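Local atomic coordinates of putative N-acetylmuramoyl-L-alanine amidase,autolysin cwp6 (Peptoclostridium difficile, PDB entry 5J72), a protein that probably acts as a zinc-dependent N-acetylmuramoyl-L-alanine amidase that cuts peptidoglycan, and carries cell wall binding (CWB2) modules that anchor it to the cell wall. Residues A[301-306]-A[326-331]. Sequence-based numbering, arbitrary orientation.
Sequences NWLSSQ and DQISKI. With CA (calcium ion), chain D.
Ile331 meets Leu303 and Ser304 where two neighbouring helices, 297-306 and 322-329, lie beside strand 308-314 in the four-stranded parallel sheet of a CWB2 cell wall-binding module. The contact is a compact example of how neighbouring helices of an alpha/beta layer can be joined by a few aliphatic contacts and one shared water. From CB, which points at the opposing helix, the side chain of Ile331 forks. Its shorter arm, CG2, stops 3.8 Å from Ser304 OG, a van der Waals contact only; the hydroxyl's hydrogen-bond partner is the Tyr300 carbonyl in its own helix. The longer arm starts with CG1 lodged between the backbone N and the carbonyl carbon (chi1 58°), then extends through chi2 of 156° to deliver CD1 against helix 297-306. There CD1 sits 3.6 Å from Leu303 CB and 3.8 Å from Ser304 N, so it touches the helix close to its backbone. Ile331 CD1 also comes within 4.1 Å of Ile328 CD1, three residues earlier in its own segment. Ile328 CD1 in turn reaches Leu303 CD1 at 4.3 Å, and this buried layer continues onto the strand, with Leu303 resting on Leu308 and Ile328 on Ala311 and Tyr313. No direct hydrogen bond joins the two segments. Instead, a water lies 2.7 Å from both Leu303 O and Ile331 O and can donate to either carbonyl, though it has other acceptors in reach. Two residues before Ile331, Ser329 O binds a calcium ion at 2.5 Å, together with Ala332 O and a water.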
# COMPACT_ATOMS: atom_id res chain seq x y z
N ASN A 301 21.84 -17.67 13.32
CA ASN A 301 21.86 -19.00 13.96
C ASN A 301 20.47 -19.52 14.21
O ASN A 301 20.22 -20.71 14.04
CB ASN A 301 22.67 -18.97 15.33
CG ASN A 301 24.15 -18.66 15.10
OD1 ASN A 301 24.69 -19.07 14.07
ND2 ASN A 301 24.85 -17.87 15.93
N TRP A 302 19.55 -18.66 14.61
CA TRP A 302 18.17 -19.14 14.86
C TRP A 302 17.49 -19.49 13.52
O TRP A 302 16.89 -20.56 13.41
CB TRP A 302 17.42 -18.01 15.61
CG TRP A 302 16.03 -18.40 16.03
CD1 TRP A 302 15.67 -19.17 17.08
CD2 TRP A 302 14.81 -18.08 15.33
NE1 TRP A 302 14.33 -19.37 17.09
CE2 TRP A 302 13.76 -18.70 16.03
CE3 TRP A 302 14.50 -17.30 14.19
CZ2 TRP A 302 12.42 -18.59 15.64
CZ3 TRP A 302 13.18 -17.19 13.80
CH2 TRP A 302 12.15 -17.83 14.52
N LEU A 303 17.60 -18.62 12.50
CA LEU A 303 16.97 -18.91 11.20
C LEU A 303 17.52 -20.21 10.62
O LEU A 303 16.78 -20.98 10.01
CB LEU A 303 17.29 -17.78 10.22
CG LEU A 303 16.62 -16.42 10.52
CD1 LEU A 303 17.16 -15.45 9.47
CD2 LEU A 303 15.04 -16.53 10.49
N SER A 304 18.85 -20.47 10.81
CA SER A 304 19.44 -21.70 10.27
C SER A 304 18.76 -22.89 10.84
O SER A 304 18.59 -23.88 10.14
CB SER A 304 20.94 -21.78 10.55
OG SER A 304 21.60 -20.67 9.99
N SER A 305 18.33 -22.83 12.12
CA SER A 305 17.67 -23.99 12.70
C SER A 305 16.14 -24.03 12.48
O SER A 305 15.49 -24.98 12.94
CB SER A 305 17.98 -24.06 14.19
OG SER A 305 19.33 -23.69 14.41
N GLN A 306 15.57 -23.04 11.80
CA GLN A 306 14.12 -23.04 11.57
C GLN A 306 13.69 -23.84 10.37
O GLN A 306 12.50 -24.12 10.26
CB GLN A 306 13.60 -21.61 11.37
CG GLN A 306 13.50 -20.88 12.67
CD GLN A 306 12.53 -21.62 13.57
OE1 GLN A 306 12.90 -22.06 14.63
NE2 GLN A 306 11.25 -21.82 13.13
N ASP A 326 22.66 -14.25 -0.90
CA ASP A 326 23.49 -15.44 -0.90
C ASP A 326 23.44 -16.11 0.46
O ASP A 326 23.32 -17.34 0.52
CB ASP A 326 24.95 -15.05 -1.15
CG ASP A 326 25.81 -16.29 -1.04
OD1 ASP A 326 26.54 -16.44 -0.01
OD2 ASP A 326 25.75 -17.13 -1.96
N GLN A 327 23.58 -15.33 1.54
CA GLN A 327 23.56 -15.87 2.92
C GLN A 327 22.25 -16.59 3.21
O GLN A 327 22.26 -17.75 3.64
CB GLN A 327 23.68 -14.73 3.90
CG GLN A 327 23.70 -15.22 5.35
CD GLN A 327 23.69 -14.04 6.33
OE1 GLN A 327 22.90 -13.11 6.21
NE2 GLN A 327 24.52 -14.09 7.38
N ILE A 328 21.12 -15.92 2.91
CA ILE A 328 19.81 -16.49 3.23
C ILE A 328 19.38 -17.55 2.25
O ILE A 328 18.75 -18.55 2.64
CB ILE A 328 18.79 -15.33 3.33
CG1 ILE A 328 19.23 -14.36 4.45
CG2 ILE A 328 17.37 -15.94 3.58
CD1 ILE A 328 19.40 -15.08 5.83
N SER A 329 19.70 -17.36 0.97
CA SER A 329 19.37 -18.38 -0.00
C SER A 329 19.95 -19.73 0.43
O SER A 329 19.36 -20.77 0.12
CB SER A 329 19.98 -18.03 -1.37
OG SER A 329 19.51 -18.95 -2.34
N LYS A 330 21.12 -19.73 1.08
CA LYS A 330 21.77 -21.00 1.51
C LYS A 330 21.03 -21.69 2.65
O LYS A 330 21.18 -22.91 2.83
CB LYS A 330 23.20 -20.68 1.93
CG LYS A 330 24.06 -20.45 0.71
CD LYS A 330 25.49 -20.13 1.05
CE LYS A 330 26.23 -20.07 -0.26
NZ LYS A 330 27.38 -19.15 -0.18
N ILE A 331 20.21 -20.94 3.41
CA ILE A 331 19.49 -21.59 4.53
C ILE A 331 17.96 -21.60 4.33
O ILE A 331 17.26 -22.09 5.20
CB ILE A 331 19.86 -20.98 5.92
CG1 ILE A 331 19.54 -19.44 5.96
CG2 ILE A 331 21.32 -21.25 6.21
CD1 ILE A 331 19.31 -18.90 7.41
CA CA D . 18.63 -23.09 -0.05
O HOH W 1 16.42 -22.53 7.78
O HOH W 2 17.58 -23.38 -1.94